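Local coordinates for Serine/threonine-protein acetyltransferase HopZ1a (PDB 5KLP) that acetylates serine, threonine and lysine residues of host plant proteins such as tubulin with acetyl-CoA, using inositol hexakisphosphate as its cofactor, at residues His201-Gln206 / Val255-Phe260; Ile178-Ala183 / Asp259-Gly264; Thr138-Glu143 / Asp209-Leu214. The protein carries 10 engineered substitutions. All blocks are in the same frame, centred on the assembly; numbering follows the deposited sequence.

Contact 1: His201-Gln206 / Val255-Phe260. With IHP (inositol hexakisphosphate), chain D.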
# COMPACT_ATOMS: atom_id res chain seq x y z
N HIS A 201 0.06 -9.07 -5.69
CA HIS A 201 -0.21 -10.47 -6.00
C HIS A 201 -0.90 -10.58 -7.34
O HIS A 201 -0.50 -11.38 -8.18
CB HIS A 201 -1.08 -11.10 -4.90
CG HIS A 201 -1.36 -12.56 -5.13
ND1 HIS A 201 -0.49 -13.39 -5.81
CD2 HIS A 201 -2.42 -13.33 -4.79
CE1 HIS A 201 -1.00 -14.61 -5.86
NE2 HIS A 201 -2.17 -14.60 -5.25
N LYS A 202 -1.94 -9.77 -7.56
CA LYS A 202 -2.66 -9.84 -8.83
C LYS A 202 -1.77 -9.49 -10.01
O LYS A 202 -1.95 -10.00 -11.11
CB LYS A 202 -3.88 -8.91 -8.84
CG LYS A 202 -5.06 -9.37 -8.02
CD LYS A 202 -6.27 -8.46 -8.27
CE LYS A 202 -7.56 -9.08 -7.74
NZ LYS A 202 -8.05 -8.53 -6.47
N ASN A 203 -0.77 -8.64 -9.77
CA ASN A 203 0.15 -8.24 -10.82
C ASN A 203 1.53 -8.84 -10.60
O ASN A 203 2.55 -8.21 -10.85
CB ASN A 203 0.23 -6.71 -10.88
CG ASN A 203 -1.12 -6.08 -11.24
OD1 ASN A 203 -1.46 -5.96 -12.41
ND2 ASN A 203 -1.88 -5.68 -10.23
N ALA A 204 1.56 -10.09 -10.13
CA ALA A 204 2.80 -10.73 -9.73
C ALA A 204 3.82 -10.80 -10.89
O ALA A 204 5.03 -10.73 -10.66
CB ALA A 204 2.53 -12.13 -9.18
N ALA A 205 3.33 -10.91 -12.12
CA ALA A 205 4.22 -11.03 -13.27
C ALA A 205 5.00 -9.73 -13.45
O ALA A 205 6.21 -9.74 -13.69
CB ALA A 205 3.43 -11.38 -14.56
N GLN A 206 4.31 -8.60 -13.31
CA GLN A 206 4.97 -7.32 -13.46
C GLN A 206 5.93 -7.08 -12.29
O GLN A 206 7.00 -6.51 -12.47
CB GLN A 206 3.95 -6.19 -13.55
CG GLN A 206 2.74 -6.57 -14.39
CD GLN A 206 1.77 -5.43 -14.57
OE1 GLN A 206 2.17 -4.26 -14.64
NE2 GLN A 206 0.48 -5.76 -14.62
N VAL A 255 6.15 3.01 -12.71
CA VAL A 255 6.58 1.62 -12.68
C VAL A 255 5.52 0.61 -12.22
O VAL A 255 5.75 -0.60 -12.30
CB VAL A 255 7.81 1.45 -11.76
CG1 VAL A 255 8.99 2.25 -12.30
CG2 VAL A 255 7.49 1.87 -10.34
N LEU A 256 4.39 1.09 -11.73
CA LEU A 256 3.32 0.22 -11.24
C LEU A 256 2.07 0.37 -12.11
O LEU A 256 1.89 1.41 -12.73
CB LEU A 256 2.98 0.55 -9.78
CG LEU A 256 4.10 0.40 -8.75
CD1 LEU A 256 3.60 0.83 -7.36
CD2 LEU A 256 4.61 -1.04 -8.72
N PRO A 257 1.21 -0.65 -12.14
CA PRO A 257 -0.05 -0.58 -12.89
C PRO A 257 -1.06 0.38 -12.26
O PRO A 257 -0.93 0.72 -11.08
CB PRO A 257 -0.59 -2.01 -12.84
CG PRO A 257 0.49 -2.84 -12.27
CD PRO A 257 1.39 -1.96 -11.50
N VAL A 258 -2.07 0.77 -13.03
CA VAL A 258 -3.07 1.73 -12.58
C VAL A 258 -3.82 1.25 -11.33
O VAL A 258 -4.35 2.05 -10.56
CB VAL A 258 -4.08 2.04 -13.72
CG1 VAL A 258 -4.90 0.80 -14.08
CG2 VAL A 258 -4.97 3.23 -13.36
N ASP A 259 -3.80 -0.07 -11.11
CA ASP A 259 -4.37 -0.70 -9.91
C ASP A 259 -4.03 0.08 -8.65
O ASP A 259 -4.85 0.22 -7.75
CB ASP A 259 -3.81 -2.11 -9.74
CG ASP A 259 -4.14 -3.02 -10.91
OD1 ASP A 259 -3.85 -2.63 -12.07
OD2 ASP A 259 -4.62 -4.14 -10.65
N PHE A 260 -2.80 0.58 -8.61
CA PHE A 260 -2.28 1.19 -7.38
C PHE A 260 -2.79 2.60 -7.16
O PHE A 260 -2.47 3.23 -6.15
CB PHE A 260 -0.74 1.13 -7.40
CG PHE A 260 -0.21 -0.27 -7.19
CD1 PHE A 260 -0.17 -1.17 -8.25
CD2 PHE A 260 0.15 -0.71 -5.91
CE1 PHE A 260 0.28 -2.47 -8.05
CE2 PHE A 260 0.60 -2.00 -5.70
CZ PHE A 260 0.66 -2.89 -6.78
C1 IHP D . -12.94 -7.25 -5.76
C2 IHP D . -12.04 -6.01 -5.35
C3 IHP D . -12.52 -4.51 -5.49
C4 IHP D . -13.95 -4.36 -6.19
C5 IHP D . -14.46 -5.51 -7.04
C6 IHP D . -14.39 -6.73 -6.14
O11 IHP D . -12.39 -8.00 -6.68
P1 IHP D . -11.97 -9.64 -6.67
O21 IHP D . -10.64 -9.84 -7.39
O31 IHP D . -13.04 -10.45 -7.41
O41 IHP D . -11.83 -10.25 -5.29
O12 IHP D . -10.73 -6.13 -5.76
P2 IHP D . -9.55 -6.25 -4.57
O22 IHP D . -9.82 -7.49 -3.69
O32 IHP D . -8.12 -6.33 -5.10
O42 IHP D . -9.69 -5.04 -3.61
O13 IHP D . -11.61 -3.92 -6.16
P3 IHP D . -10.55 -2.64 -5.88
O23 IHP D . -9.56 -2.75 -4.73
O33 IHP D . -9.81 -2.84 -7.20
O43 IHP D . -11.22 -1.27 -5.83
O14 IHP D . -14.04 -3.21 -6.88
P4 IHP D . -14.75 -1.88 -6.29
O24 IHP D . -13.82 -1.13 -5.33
O34 IHP D . -15.20 -0.92 -7.41
O44 IHP D . -16.02 -2.24 -5.50
O15 IHP D . -13.93 -5.63 -8.27
P5 IHP D . -14.81 -5.36 -9.70
O25 IHP D . -16.14 -4.67 -9.40
O35 IHP D . -14.01 -4.45 -10.67
O45 IHP D . -15.12 -6.67 -10.45
O16 IHP D . -15.13 -7.72 -6.63
P6 IHP D . -15.98 -8.79 -5.73
O26 IHP D . -16.57 -8.10 -4.50
O36 IHP D . -17.13 -9.42 -6.54
O46 IHP D . -15.08 -9.94 -5.26
O HOH W 1 -3.24 -4.31 -13.92

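Contact 2: Ile178-Ala183 / Asp259-Gly264. Engineered in segment 178-183: A183 (natural residue Gln). With IHP (inositol hexakisphosphate), chain D.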
# COMPACT_ATOMS: atom_id res chain seq x y z
N ILE A 178 9.12 2.50 -3.73
CA ILE A 178 8.26 3.11 -4.73
C ILE A 178 7.22 3.99 -4.06
O ILE A 178 6.38 3.53 -3.28
CB ILE A 178 7.60 2.05 -5.60
CG1 ILE A 178 8.69 1.27 -6.36
CG2 ILE A 178 6.62 2.69 -6.59
CD1 ILE A 178 8.18 0.08 -7.12
N GLU A 179 7.30 5.28 -4.36
CA GLU A 179 6.43 6.26 -3.73
C GLU A 179 5.21 6.50 -4.62
O GLU A 179 5.36 7.01 -5.71
CB GLU A 179 7.21 7.56 -3.51
CG GLU A 179 6.35 8.75 -3.06
CD GLU A 179 7.16 10.03 -2.95
OE1 GLU A 179 7.95 10.14 -1.98
OE2 GLU A 179 7.02 10.92 -3.83
N THR A 180 4.01 6.17 -4.15
CA THR A 180 2.86 6.34 -5.04
C THR A 180 2.12 7.68 -4.84
O THR A 180 1.57 8.21 -5.79
CB THR A 180 1.83 5.19 -4.89
OG1 THR A 180 1.13 5.32 -3.65
CG2 THR A 180 2.51 3.82 -4.92
N GLN A 181 2.16 8.23 -3.62
CA GLN A 181 1.39 9.44 -3.26
C GLN A 181 -0.12 9.25 -3.43
O GLN A 181 -0.85 10.23 -3.63
CB GLN A 181 1.84 10.67 -4.08
CG GLN A 181 3.35 10.93 -4.04
CD GLN A 181 3.77 12.20 -4.77
OE1 GLN A 181 2.92 13.04 -5.14
NE2 GLN A 181 5.07 12.37 -4.99
N ALA A 182 -0.59 8.01 -3.36
CA ALA A 182 -2.02 7.79 -3.50
C ALA A 182 -2.77 8.26 -2.23
O ALA A 182 -3.88 8.78 -2.32
CB ALA A 182 -2.32 6.32 -3.80
N ALA A 183 -2.15 8.08 -1.07
CA ALA A 183 -2.79 8.42 0.21
C ALA A 183 -2.62 9.90 0.51
O ALA A 183 -1.50 10.42 0.47
CB ALA A 183 -2.20 7.60 1.35
N ASP A 259 -3.80 -0.07 -11.11
CA ASP A 259 -4.37 -0.70 -9.91
C ASP A 259 -4.03 0.08 -8.65
O ASP A 259 -4.85 0.22 -7.75
CB ASP A 259 -3.81 -2.11 -9.74
CG ASP A 259 -4.14 -3.02 -10.91
OD1 ASP A 259 -3.85 -2.63 -12.07
OD2 ASP A 259 -4.62 -4.14 -10.65
N PHE A 260 -2.80 0.58 -8.61
CA PHE A 260 -2.28 1.19 -7.38
C PHE A 260 -2.79 2.60 -7.16
O PHE A 260 -2.47 3.23 -6.15
CB PHE A 260 -0.74 1.13 -7.40
CG PHE A 260 -0.21 -0.27 -7.19
CD1 PHE A 260 -0.17 -1.17 -8.25
CD2 PHE A 260 0.15 -0.71 -5.91
CE1 PHE A 260 0.28 -2.47 -8.05
CE2 PHE A 260 0.60 -2.00 -5.70
CZ PHE A 260 0.66 -2.89 -6.78
N TYR A 261 -3.62 3.10 -8.07
CA TYR A 261 -4.16 4.45 -7.93
C TYR A 261 -5.67 4.48 -7.81
O TYR A 261 -6.26 5.55 -7.68
CB TYR A 261 -3.68 5.33 -9.10
CG TYR A 261 -2.24 5.74 -8.89
CD1 TYR A 261 -1.92 6.82 -8.08
CD2 TYR A 261 -1.19 4.99 -9.42
CE1 TYR A 261 -0.61 7.18 -7.83
CE2 TYR A 261 0.13 5.34 -9.19
CZ TYR A 261 0.41 6.44 -8.40
OH TYR A 261 1.71 6.80 -8.14
N LYS A 262 -6.30 3.31 -7.81
CA LYS A 262 -7.75 3.23 -7.72
C LYS A 262 -8.35 3.85 -6.45
O LYS A 262 -9.48 4.34 -6.46
CB LYS A 262 -8.19 1.76 -7.81
CG LYS A 262 -8.07 1.14 -9.19
CD LYS A 262 -8.65 -0.26 -9.23
CE LYS A 262 -10.18 -0.24 -9.20
NZ LYS A 262 -10.77 -1.60 -9.40
N HIS A 263 -7.60 3.83 -5.35
CA HIS A 263 -8.09 4.38 -4.08
C HIS A 263 -7.47 5.73 -3.74
O HIS A 263 -7.56 6.19 -2.60
CB HIS A 263 -7.85 3.38 -2.95
CG HIS A 263 -8.54 2.08 -3.18
ND1 HIS A 263 -9.92 1.97 -3.21
CD2 HIS A 263 -8.06 0.85 -3.48
CE1 HIS A 263 -10.25 0.72 -3.48
NE2 HIS A 263 -9.14 0.02 -3.65
N GLY A 264 -6.84 6.35 -4.73
CA GLY A 264 -6.25 7.66 -4.58
C GLY A 264 -7.30 8.65 -4.12
O GLY A 264 -8.41 8.69 -4.66
C1 IHP D . -12.94 -7.25 -5.76
C2 IHP D . -12.04 -6.01 -5.35
C3 IHP D . -12.52 -4.51 -5.49
C4 IHP D . -13.95 -4.36 -6.19
C5 IHP D . -14.46 -5.51 -7.04
C6 IHP D . -14.39 -6.73 -6.14
O11 IHP D . -12.39 -8.00 -6.68
P1 IHP D . -11.97 -9.64 -6.67
O21 IHP D . -10.64 -9.84 -7.39
O31 IHP D . -13.04 -10.45 -7.41
O41 IHP D . -11.83 -10.25 -5.29
O12 IHP D . -10.73 -6.13 -5.76
P2 IHP D . -9.55 -6.25 -4.57
O22 IHP D . -9.82 -7.49 -3.69
O32 IHP D . -8.12 -6.33 -5.10
O42 IHP D . -9.69 -5.04 -3.61
O13 IHP D . -11.61 -3.92 -6.16
P3 IHP D . -10.55 -2.64 -5.88
O23 IHP D . -9.56 -2.75 -4.73
O33 IHP D . -9.81 -2.84 -7.20
O43 IHP D . -11.22 -1.27 -5.83
O14 IHP D . -14.04 -3.21 -6.88
P4 IHP D . -14.75 -1.88 -6.29
O24 IHP D . -13.82 -1.13 -5.33
O34 IHP D . -15.20 -0.92 -7.41
O44 IHP D . -16.02 -2.24 -5.50
O15 IHP D . -13.93 -5.63 -8.27
P5 IHP D . -14.81 -5.36 -9.70
O25 IHP D . -16.14 -4.67 -9.40
O35 IHP D . -14.01 -4.45 -10.67
O45 IHP D . -15.12 -6.67 -10.45
O16 IHP D . -15.13 -7.72 -6.63
P6 IHP D . -15.98 -8.79 -5.73
O26 IHP D . -16.57 -8.10 -4.50
O36 IHP D . -17.13 -9.42 -6.54
O46 IHP D . -15.08 -9.94 -5.26

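Contact 3: Thr138-Glu143 / Asp209-Leu214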
# COMPACT_ATOMS: atom_id res chain seq x y z
N THR A 138 15.43 -9.77 -3.24
CA THR A 138 15.10 -8.47 -3.80
C THR A 138 13.82 -8.01 -3.12
O THR A 138 12.99 -8.84 -2.76
CB THR A 138 14.93 -8.49 -5.32
OG1 THR A 138 13.94 -9.46 -5.67
CG2 THR A 138 16.26 -8.85 -6.02
N ILE A 139 13.70 -6.71 -2.91
CA ILE A 139 12.63 -6.16 -2.08
C ILE A 139 12.10 -4.88 -2.69
O ILE A 139 12.84 -3.95 -2.98
CB ILE A 139 13.10 -5.88 -0.63
CG1 ILE A 139 13.60 -7.17 0.04
CG2 ILE A 139 11.97 -5.28 0.21
CD1 ILE A 139 14.31 -6.95 1.37
N ILE A 140 10.79 -4.85 -2.91
CA ILE A 140 10.09 -3.67 -3.38
C ILE A 140 9.21 -3.15 -2.26
O ILE A 140 8.27 -3.81 -1.87
CB ILE A 140 9.22 -3.98 -4.59
CG1 ILE A 140 10.06 -4.51 -5.74
CG2 ILE A 140 8.40 -2.75 -5.01
CD1 ILE A 140 9.22 -5.12 -6.83
N ILE A 141 9.51 -1.97 -1.75
CA ILE A 141 8.67 -1.37 -0.73
C ILE A 141 7.77 -0.34 -1.37
O ILE A 141 8.25 0.62 -1.97
CB ILE A 141 9.50 -0.72 0.37
CG1 ILE A 141 10.35 -1.77 1.09
CG2 ILE A 141 8.59 0.03 1.37
CD1 ILE A 141 11.43 -1.17 1.95
N THR A 142 6.46 -0.54 -1.27
CA THR A 142 5.52 0.44 -1.82
C THR A 142 5.08 1.37 -0.71
O THR A 142 4.48 0.94 0.29
CB THR A 142 4.28 -0.22 -2.46
OG1 THR A 142 3.58 -0.97 -1.45
CG2 THR A 142 4.66 -1.15 -3.59
N GLU A 143 5.41 2.64 -0.89
CA GLU A 143 5.05 3.73 0.01
C GLU A 143 3.81 4.41 -0.53
O GLU A 143 3.88 5.10 -1.55
CB GLU A 143 6.22 4.73 0.12
CG GLU A 143 5.88 6.05 0.80
CD GLU A 143 5.39 5.85 2.23
OE1 GLU A 143 4.15 5.91 2.45
OE2 GLU A 143 6.25 5.65 3.12
N ASP A 209 9.14 -9.04 -12.84
CA ASP A 209 10.06 -8.38 -13.76
C ASP A 209 10.87 -7.31 -13.03
O ASP A 209 12.06 -7.15 -13.28
CB ASP A 209 9.31 -7.77 -14.93
CG ASP A 209 10.22 -7.48 -16.10
OD1 ASP A 209 10.94 -8.41 -16.52
OD2 ASP A 209 10.24 -6.32 -16.56
N ILE A 210 10.23 -6.58 -12.12
CA ILE A 210 10.95 -5.57 -11.35
C ILE A 210 11.98 -6.24 -10.45
O ILE A 210 13.12 -5.79 -10.35
CB ILE A 210 10.01 -4.71 -10.52
CG1 ILE A 210 9.03 -3.96 -11.44
CG2 ILE A 210 10.79 -3.71 -9.67
CD1 ILE A 210 8.04 -3.15 -10.66
N HIS A 211 11.59 -7.36 -9.84
CA HIS A 211 12.53 -8.13 -9.02
C HIS A 211 13.73 -8.63 -9.85
O HIS A 211 14.87 -8.56 -9.39
CB HIS A 211 11.80 -9.30 -8.35
CG HIS A 211 11.02 -8.90 -7.13
ND1 HIS A 211 11.62 -8.61 -5.93
CD2 HIS A 211 9.69 -8.76 -6.93
CE1 HIS A 211 10.70 -8.29 -5.04
NE2 HIS A 211 9.51 -8.37 -5.62
N HIS A 212 13.47 -9.13 -11.05
CA HIS A 212 14.56 -9.57 -11.93
C HIS A 212 15.56 -8.44 -12.17
O HIS A 212 16.77 -8.66 -12.15
CB HIS A 212 14.02 -10.10 -13.27
CG HIS A 212 13.29 -11.40 -13.15
ND1 HIS A 212 12.27 -11.77 -14.00
CD2 HIS A 212 13.44 -12.42 -12.27
CE1 HIS A 212 11.81 -12.96 -13.65
NE2 HIS A 212 12.50 -13.38 -12.60
N GLY A 213 15.06 -7.23 -12.41
CA GLY A 213 15.94 -6.10 -12.59
C GLY A 213 16.76 -5.84 -11.33
O GLY A 213 17.97 -5.63 -11.39
N LEU A 214 16.09 -5.91 -10.18
CA LEU A 214 16.73 -5.67 -8.89
C LEU A 214 17.82 -6.69 -8.58
O LEU A 214 18.77 -6.38 -7.88
CB LEU A 214 15.67 -5.65 -7.77
CG LEU A 214 14.76 -4.41 -7.77
CD1 LEU A 214 13.66 -4.54 -6.71
CD2 LEU A 214 15.57 -3.14 -7.49

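Contact 1: His201-Gln206 / Val255-Phe260
N203 sits at the break between helix 189-202 and helix 204-215. Its side chain points toward the loop that follows helix 252-255. The torsion chi1 of -63° sets CG beside the backbone N and anti to the carbonyl carbon. CB comes only to the margin of P257, near CG of that ring. The amide carbon CG lies closer to the same proline carbon, 3.8 Å from P257 CG. From there the two tips part company. OD1 stays beside the proline, 3.7 Å from P257 CG, and accepts a hydrogen bond from a water. That water also donates to D259 OD1, at 2.6 Å, so it joins amide and carboxylate a second time. ND2 turns to the aspartate directly and gives a hydrogen bond of 3.2 Å to D259 OD2. The bond is nearly straight, 172° at the hydrogen. D259 OD2 lies in the plane of the amide, but ND2 stands above the carboxylate plane, because the two flat groups are turned 88° apart. ND2 also bonds to the carbonyl O of K199, in the helix turn before. The amide is thus held at both ends, which fixes its rotation.

Q206 adds a second touch from the next helix. Its extended chain meets P257 tip to tip, with Q206 OE1 3.2 Å from P257 CG. K202 leads the other way. Its chain bends at chi4 and brings NZ to a phosphate, with a hydrogen bond of 2.6 Å to IHP O32 and a weak hydrogen bond to IHP O21. N203 is the first residue past one helix and the N-cap position of the next, though its side chain makes no capping bond. This is a helix-helix junction pinned to a loop beside the inositol hexakisphosphate site.

Contact 2: Ile178-Ala183 / Asp259-Gly264
The end of strand 175-179 meets a 3-10 turn that runs into a type I beta turn, Y261 to G264. The turn lies between the mixed sheet of this acetyltransferase and its inositol hexakisphosphate site. One side of it faces the strand end and the other presents K262 and H263 to the phosphates.

One direct hydrogen bond joins the segments. Y261 OH donates to T180 O at 2.7 Å, in the carbonyl plane and on a lone pair. The C=O...donor angle is 115°. The chi1 of -77° sets the ring of Y261 beside its backbone N, and its far end reaches the strand end although its CB does not point there. T180 O lies at the edge of the ring, near its plane.

Within 178-183 the chain is braced by an ST turn. T180 OG1 takes the crowded position between backbone N and carbonyl carbon and accepts from A182 N at 3.2 Å. It is also bonded to Y196 OH, from helix 189-202. The same Y196 hydroxyl is hydrogen-bonded to F260 O, so it ties both segments to that helix.

Apolar contact is modest. A182 CB comes obliquely to the ring of Y261, 4.3 Å from Y261 CD1. It also lies over the backbone, 3.9 Å from F260 O. F251, L273 and M281 also pack on the side chain of Y261.

Two hydrogen bonds run to the phosphates. K262 bends at chi3 and its NZ bonds to IHP O33 at 2.7 Å, and also to V285 O. H263 NE2 donates to IHP O23 at 3.0 Å, in the ring plane, while its ND1 is bonded to S324. The phosphates would favour a protonated H263. Just past the strand, the CA atoms of A182 and G264 are the nearest pair, and G264 CA makes a CA-H...O contact of 3.5 Å with A182 O.

Contact 3: Thr138-Glu143 / Asp209-Leu214
Strand 138-143 and helix 209-214 run at 125° to each other, with their axes 8.0 Å apart at closest approach. The start of the strand is the part that touches. The nearest CA atoms are those of T138 and H211. H211 has chi1 -80°, which sets its imidazole beside the backbone N, and the end of the ring comes nearer the strand than its CB direction suggests. H211 ND1 meets T138 OG1 at 2.5 Å, a very short hydrogen bond in which either atom could be the donor. The hydroxyl reaches the ring at its edge, near the ring plane. T138 holds OG1 in the crowded position between backbone N and carbonyl carbon. That hydroxyl is also bonded to H132 NE2. H211 NE2 is taken by D128 OD1, so both ring nitrogens are bonded and the ring is fixed in rotation. The carboxylate probably polarises the imidazole.

This is helix-on-sheet packing, with helix 204-215 laid against one face of the central mixed sheet. The same strand ends at the active-site residue E143, well away from this helix. I140 supplies the apolar part. Its CD1 lies over one face of the H211 ring in a CH-pi contact, 3.8 Å from the ring centroid and toward the rim. The I140 and I210 side chains cross at about a right angle, with I140 CD1 3.5 Å from I210 CG2. I140 CG1 packs on L214 CD1 at 3.7 Å. The methyl CG2 of T138 rests on L214 CB, also at 3.7 Å.

How the contacts relate
Contacts 2 and 3 are buried, while contact 1 is only partly so, with Q206 exposed. Contacts 1 and 2 share D259 and F260 and both reach inositol hexakisphosphate. Contact 1 relies on an amide, a carboxylate and a water. Contact 2 uses a tyrosine hydroxyl on a backbone carbonyl. Contact 3 combines a histidine-threonine bond with aliphatic packing and is the one that does not touch the ligand. Contacts 1 and 3 both use helix 204-215, at its start and further along. Contacts 2 and 3 meet in the sheet, where strands 138-143 and 175-179 are neighbours. I178 packs on L256 of contact 1 and on I140 of contact 3.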